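Local coordinates for putative endoribonuclease (PDB 3LYB), which probably cleaves RNA as a putative endoribonuclease of the L-PSP (YjgF-like) family, at residues B[78-83]-B[143-148]; B[95-100]-B[112-117]. One frame throughout, in Å; residues are numbered along the deposited sequence.

Contact 1: residues B[78-83]-B[143-148]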
loop_
_atom_site.group_PDB
_atom_site.type_symbol
_atom_site.label_atom_id
_atom_site.label_comp_id
_atom_site.label_asym_id
_atom_site.label_seq_id
_atom_site.Cartn_x
_atom_site.Cartn_y
_atom_site.Cartn_z
ATOM N N GLU B 78 12.058 15.592 -30.929
ATOM C CA GLU B 78 12.783 15.482 -32.193
ATOM C C GLU B 78 12.106 14.532 -33.181
ATOM O O GLU B 78 12.129 14.781 -34.385
ATOM C CB GLU B 78 14.250 15.096 -31.947
ATOM C CG GLU B 78 15.102 14.842 -33.212
ATOM C CD GLU B 78 15.430 16.112 -34.035
ATOM O OE1 GLU B 78 15.189 17.246 -33.547
ATOM O OE2 GLU B 78 15.947 15.952 -35.173
ATOM N N SER B 79 11.503 13.455 -32.686
ATOM C CA SER B 79 10.715 12.565 -33.546
ATOM C C SER B 79 9.591 13.340 -34.201
ATOM O O SER B 79 9.356 13.216 -35.398
ATOM C CB SER B 79 10.110 11.414 -32.745
ATOM O OG SER B 79 11.117 10.531 -32.293
ATOM N N ILE B 80 8.903 14.145 -33.399
ATOM C CA ILE B 80 7.807 14.948 -33.891
ATOM C C ILE B 80 8.355 15.814 -34.990
ATOM O O ILE B 80 7.861 15.754 -36.101
ATOM C CB ILE B 80 7.097 15.747 -32.766
ATOM C CG1 ILE B 80 6.204 14.798 -31.957
ATOM C CG2 ILE B 80 6.234 16.858 -33.336
ATOM C CD1 ILE B 80 5.786 15.336 -30.596
ATOM N N ARG B 81 9.418 16.554 -34.706
ATOM C CA ARG B 81 10.058 17.372 -35.731
ATOM C C ARG B 81 10.319 16.584 -37.005
ATOM O O ARG B 81 9.810 16.948 -38.057
ATOM C CB ARG B 81 11.342 18.015 -35.226
ATOM C CG ARG B 81 11.731 19.268 -35.991
ATOM C CD ARG B 81 13.023 19.924 -35.443
ATOM N NE ARG B 81 14.234 19.109 -35.604
ATOM C CZ ARG B 81 14.665 18.589 -36.758
ATOM N NH1 ARG B 81 13.971 18.744 -37.884
ATOM N NH2 ARG B 81 15.778 17.881 -36.796
ATOM N N ARG B 82 11.068 15.493 -36.918
ATOM C CA ARG B 82 11.389 14.730 -38.121
ATOM C C ARG B 82 10.172 14.223 -38.877
ATOM O O ARG B 82 10.172 14.202 -40.107
ATOM C CB ARG B 82 12.350 13.585 -37.826
ATOM C CG ARG B 82 13.779 14.017 -37.962
ATOM C CD ARG B 82 14.734 12.975 -37.445
ATOM N NE ARG B 82 15.789 13.623 -36.664
ATOM C CZ ARG B 82 16.801 12.995 -36.067
ATOM N NH1 ARG B 82 16.930 11.675 -36.151
ATOM N NH2 ARG B 82 17.683 13.702 -35.378
ATOM N N THR B 83 9.141 13.813 -38.145
ATOM C CA THR B 83 7.908 13.340 -38.754
ATOM C C THR B 83 7.248 14.505 -39.483
ATOM O O THR B 83 6.946 14.420 -40.676
ATOM C CB THR B 83 6.970 12.769 -37.691
ATOM O OG1 THR B 83 7.707 11.871 -36.845
ATOM C CG2 THR B 83 5.786 12.033 -38.332
ATOM N N VAL B 143 4.110 12.182 -26.071
ATOM C CA VAL B 143 3.463 13.388 -26.638
ATOM C C VAL B 143 2.677 13.081 -27.889
ATOM O O VAL B 143 3.123 12.320 -28.727
ATOM C CB VAL B 143 4.463 14.509 -26.984
ATOM C CG1 VAL B 143 3.704 15.740 -27.478
ATOM C CG2 VAL B 143 5.297 14.877 -25.789
ATOM N N GLU B 144 1.495 13.667 -27.990
ATOM C CA GLU B 144 0.645 13.538 -29.168
ATOM C C GLU B 144 0.558 14.898 -29.847
ATOM O O GLU B 144 0.301 15.898 -29.202
ATOM C CB GLU B 144 -0.754 13.049 -28.762
ATOM C CG GLU B 144 -1.770 12.926 -29.901
ATOM C CD GLU B 144 -3.217 12.969 -29.403
ATOM O OE1 GLU B 144 -3.635 12.004 -28.730
ATOM O OE2 GLU B 144 -3.952 13.956 -29.680
ATOM N N ALA B 145 0.773 14.923 -31.149
ATOM C CA ALA B 145 0.873 16.174 -31.871
ATOM C C ALA B 145 -0.208 16.314 -32.919
ATOM O O ALA B 145 -0.553 15.362 -33.623
ATOM C CB ALA B 145 2.261 16.315 -32.513
ATOM N N THR B 146 -0.742 17.515 -33.021
ATOM C CA THR B 146 -1.618 17.841 -34.122
ATOM C C THR B 146 -1.060 19.024 -34.943
ATOM O O THR B 146 -0.603 20.030 -34.397
ATOM C CB THR B 146 -3.038 18.078 -33.635
ATOM O OG1 THR B 146 -3.442 16.945 -32.860
ATOM C CG2 THR B 146 -3.979 18.221 -34.810
ATOM N N VAL B 147 -1.092 18.864 -36.261
ATOM C CA VAL B 147 -0.481 19.819 -37.177
ATOM C C VAL B 147 -1.520 20.533 -38.068
ATOM O O VAL B 147 -2.446 19.900 -38.590
ATOM C CB VAL B 147 0.596 19.123 -38.039
ATOM C CG1 VAL B 147 1.575 20.122 -38.533
ATOM C CG2 VAL B 147 1.362 18.112 -37.220
ATOM N N TRP B 148 -1.380 21.854 -38.203
ATOM C CA TRP B 148 -2.122 22.617 -39.229
ATOM C C TRP B 148 -1.178 23.047 -40.332
ATOM O O TRP B 148 -0.228 23.796 -40.108
ATOM C CB TRP B 148 -2.814 23.834 -38.637
ATOM C CG TRP B 148 -3.811 24.528 -39.563
ATOM C CD1 TRP B 148 -4.975 24.007 -40.066
ATOM C CD2 TRP B 148 -3.741 25.878 -40.039
ATOM N NE1 TRP B 148 -5.633 24.950 -40.825
ATOM C CE2 TRP B 148 -4.894 26.105 -40.834
ATOM C CE3 TRP B 148 -2.817 26.922 -39.870
ATOM C CZ2 TRP B 148 -5.143 27.335 -41.470
ATOM C CZ3 TRP B 148 -3.066 28.149 -40.498
ATOM C CH2 TRP B 148 -4.221 28.342 -41.289
#
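Ile-80 is the helix residue that reaches strand 143-148, and everything exchanged between the two segments is apolar. Its CD1 lies 3.8 Å from CG1 of Val-143, and the two side chains cross at about a right angle. With CG1 of Ile-80 set anti to its carbonyl carbon (chi1 -76°), the other branch, CG2, turns toward Ala-145, whose CB it meets at 4.1 Å. The small methyl of Ala-145 sits against both branches, its CB being 4.1 Å from Ile-80 CD1 as well, while the CA atoms of Ile-80 and Ala-145 stay 7.3 Å apart.

No polar bond crosses between the two segments. On the helix, Glu-78 forms a salt-bridge network with Arg-81 and Arg-82: NE of Arg-81 donates to Glu-78 OE1 at 2.9 Å from above the carboxylate plane, and Arg-82 grips OE2 side-on with both NE and NH2. One turn along, Thr-83 OG1 donates to the carbonyl O of Ser-79 at 2.6 Å, an acceptor that also takes Thr-83 N.

Val-143 and Ala-145 also touch Leu-97 of the adjoining strand 94-101. With all three touching residues buried, the chemistry implies helix-on-sheet packing by hydrophobic burial, with the charged network kept off the interface.

Contact 2: residues B[95-100]-B[112-117]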
loop_
_atom_site.group_PDB
_atom_site.type_symbol
_atom_site.label_atom_id
_atom_site.label_comp_id
_atom_site.label_asym_id
_atom_site.label_seq_id
_atom_site.Cartn_x
_atom_site.Cartn_y
_atom_site.Cartn_z
ATOM N N ILE B 95 0.504 22.879 -33.821
ATOM C CA ILE B 95 -0.225 23.812 -32.951
ATOM C C ILE B 95 -0.772 23.235 -31.626
ATOM O O ILE B 95 -1.047 23.987 -30.678
ATOM C CB ILE B 95 -1.413 24.490 -33.684
ATOM C CG1 ILE B 95 -2.327 23.425 -34.279
ATOM C CG2 ILE B 95 -0.909 25.470 -34.752
ATOM C CD1 ILE B 95 -3.754 23.619 -33.938
ATOM N N LYS B 96 -0.954 21.920 -31.564
ATOM C CA LYS B 96 -1.522 21.286 -30.379
ATOM C C LYS B 96 -0.602 20.171 -29.930
ATOM O O LYS B 96 -0.137 19.361 -30.737
ATOM C CB LYS B 96 -2.917 20.737 -30.702
ATOM C CG LYS B 96 -3.774 20.288 -29.523
ATOM C CD LYS B 96 -4.755 19.214 -30.006
ATOM C CE LYS B 96 -6.100 19.252 -29.303
ATOM N NZ LYS B 96 -5.947 18.988 -27.864
ATOM N N LEU B 97 -0.307 20.148 -28.641
ATOM C CA LEU B 97 0.364 18.981 -28.049
ATOM C C LEU B 97 -0.446 18.428 -26.887
ATOM O O LEU B 97 -0.924 19.193 -26.031
ATOM C CB LEU B 97 1.769 19.329 -27.569
ATOM C CG LEU B 97 2.822 19.752 -28.592
ATOM C CD1 LEU B 97 4.101 19.909 -27.834
ATOM C CD2 LEU B 97 3.005 18.776 -29.749
ATOM N N VAL B 98 -0.617 17.109 -26.863
ATOM C CA VAL B 98 -1.114 16.443 -25.652
ATOM C C VAL B 98 0.056 15.660 -25.034
ATOM O O VAL B 98 0.628 14.778 -25.675
ATOM C CB VAL B 98 -2.401 15.578 -25.878
ATOM C CG1 VAL B 98 -2.876 15.004 -24.569
ATOM C CG2 VAL B 98 -3.515 16.408 -26.478
ATOM N N GLN B 99 0.420 16.022 -23.807
ATOM C CA GLN B 99 1.576 15.433 -23.144
ATOM C C GLN B 99 1.217 14.626 -21.898
ATOM O O GLN B 99 0.623 15.143 -20.960
ATOM C CB GLN B 99 2.569 16.529 -22.791
ATOM C CG GLN B 99 3.145 17.247 -24.023
ATOM C CD GLN B 99 3.097 18.747 -23.877
ATOM O OE1 GLN B 99 4.048 19.428 -24.208
ATOM N NE2 GLN B 99 1.975 19.275 -23.387
ATOM N N TYR B 100 1.623 13.360 -21.901
ATOM C CA TYR B 100 1.292 12.388 -20.875
ATOM C C TYR B 100 2.521 12.004 -20.063
ATOM O O TYR B 100 3.516 11.552 -20.614
ATOM C CB TYR B 100 0.757 11.139 -21.560
ATOM C CG TYR B 100 -0.513 11.330 -22.369
ATOM C CD1 TYR B 100 -1.748 11.417 -21.735
ATOM C CD2 TYR B 100 -0.477 11.395 -23.766
ATOM C CE1 TYR B 100 -2.913 11.579 -22.449
ATOM C CE2 TYR B 100 -1.650 11.551 -24.510
ATOM C CZ TYR B 100 -2.872 11.629 -23.835
ATOM O OH TYR B 100 -4.061 11.783 -24.524
ATOM N N ARG B 112 11.941 22.541 -20.039
ATOM C CA ARG B 112 13.241 23.023 -20.505
ATOM C C ARG B 112 13.394 22.602 -21.970
ATOM O O ARG B 112 13.605 23.445 -22.849
ATOM C CB ARG B 112 14.391 22.479 -19.629
ATOM C CG ARG B 112 15.799 22.566 -20.259
ATOM C CD ARG B 112 16.895 21.872 -19.404
ATOM N NE ARG B 112 16.987 22.421 -18.046
ATOM C CZ ARG B 112 17.570 21.828 -17.001
ATOM N NH1 ARG B 112 18.156 20.648 -17.108
ATOM N NH2 ARG B 112 17.576 22.437 -15.832
ATOM N N VAL B 113 13.229 21.307 -22.221
ATOM C CA VAL B 113 13.395 20.748 -23.556
ATOM C C VAL B 113 12.425 21.338 -24.580
ATOM O O VAL B 113 12.815 21.623 -25.720
ATOM C CB VAL B 113 13.278 19.217 -23.524
ATOM C CG1 VAL B 113 13.555 18.613 -24.886
ATOM C CG2 VAL B 113 14.252 18.659 -22.511
ATOM N N ARG B 114 11.174 21.533 -24.181
ATOM C CA ARG B 114 10.178 22.009 -25.130
ATOM C C ARG B 114 10.522 23.405 -25.627
ATOM O O ARG B 114 10.343 23.695 -26.800
ATOM C CB ARG B 114 8.764 21.977 -24.566
ATOM C CG ARG B 114 7.732 22.105 -25.656
ATOM C CD ARG B 114 6.323 22.156 -25.171
ATOM N NE ARG B 114 6.133 23.092 -24.071
ATOM C CZ ARG B 114 4.978 23.262 -23.430
ATOM N NH1 ARG B 114 3.896 22.566 -23.793
ATOM N NH2 ARG B 114 4.900 24.125 -22.422
ATOM N N LYS B 115 11.029 24.252 -24.744
ATOM C CA LYS B 115 11.537 25.565 -25.133
ATOM C C LYS B 115 12.536 25.514 -26.315
ATOM O O LYS B 115 12.485 26.361 -27.218
ATOM C CB LYS B 115 12.196 26.251 -23.947
ATOM C CG LYS B 115 11.239 26.927 -23.019
ATOM C CD LYS B 115 12.021 27.514 -21.828
ATOM C CE LYS B 115 11.091 27.979 -20.706
ATOM N NZ LYS B 115 11.776 27.992 -19.383
ATOM N N LEU B 116 13.429 24.525 -26.306
ATOM C CA LEU B 116 14.381 24.346 -27.400
ATOM C C LEU B 116 13.737 24.104 -28.769
ATOM O O LEU B 116 14.413 24.210 -29.777
ATOM C CB LEU B 116 15.373 23.202 -27.109
ATOM C CG LEU B 116 16.088 23.081 -25.756
ATOM C CD1 LEU B 116 16.901 21.793 -25.701
ATOM C CD2 LEU B 116 16.952 24.285 -25.409
ATOM N N PHE B 117 12.456 23.762 -28.806
ATOM C CA PHE B 117 11.796 23.437 -30.072
ATOM C C PHE B 117 10.797 24.508 -30.468
ATOM O O PHE B 117 10.394 24.592 -31.632
ATOM C CB PHE B 117 11.057 22.098 -29.984
ATOM C CG PHE B 117 11.953 20.915 -29.983
ATOM C CD1 PHE B 117 12.614 20.529 -28.826
ATOM C CD2 PHE B 117 12.131 20.175 -31.139
ATOM C CE1 PHE B 117 13.456 19.439 -28.833
ATOM C CE2 PHE B 117 12.956 19.080 -31.162
ATOM C CZ PHE B 117 13.619 18.698 -30.007
#
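Strand 95-100 and segment 112-117, which lies on helix 107-115 and runs on past it, come closest in backbone at Leu-97 and Arg-114, whose CA atoms are 10.7 Å apart. That separation excludes main-chain contact, and long side chains span it. Near the beginning of segment 95-100, Ile-95 and Lys-96 both face Thr-146 in a classic beta bulge.

Arg-114 does the bridging. Its CG is anti to the backbone N (chi1 -164°), which extends the chain toward the sheet before a bend at chi3 turns the guanidinium. The aliphatic part comes first: CD lies 4.1 Å from Leu-97 CD1, the two side chains running antiparallel alongside one another. Next, Arg-114 NH1 reaches Gln-99 OE1 at 3.2 Å. This bond is weak, with an N-H...O angle of 123°, and the amide and guanidinium planes stand 42° apart. Stronger partners fix both groups: Tyr-110 OH bonds Gln-99 OE1, while Ser-125 OG is shared by Arg-114 NH1 and Gln-99 NE2. The buried polar ends therefore belong to a small network in which their mutual bond is a minor member.

The contact joins the first strand and the helix of the beta-alpha-beta unit 94-101, 107-115, 124-129, with Ser-125 supplied by the returning strand. Alongside, Val-113 and Phe-117 pack on Leu-77 of helix 60-85.

The centres of contacts 1 and 2 lie about 9 Å apart, within one mixed sheet whose strands 141-148 and 94-101 are antiparallel neighbours. Main-chain pairing couples them: Glu-144 N is 2.7 Å from Val-98 O, and Thr-146 N is 3.0 Å from Lys-96 O, both probable hydrogen bonds. Segments 78-83 and 112-117 also touch, Glu-78 N lying 3.6 Å from Phe-117 CZ. Along the chain the order is 78-83, 95-100, 112-117, 143-148, so both segments of contact 2 fall between the two segments of contact 1. Helices 60-85 and 107-115 are thereby anchored to adjacent strands, in contact 1 by apolar packing and in contact 2 through the side chain of Arg-114, forming the helix-covered sheet of the YjgF-like fold.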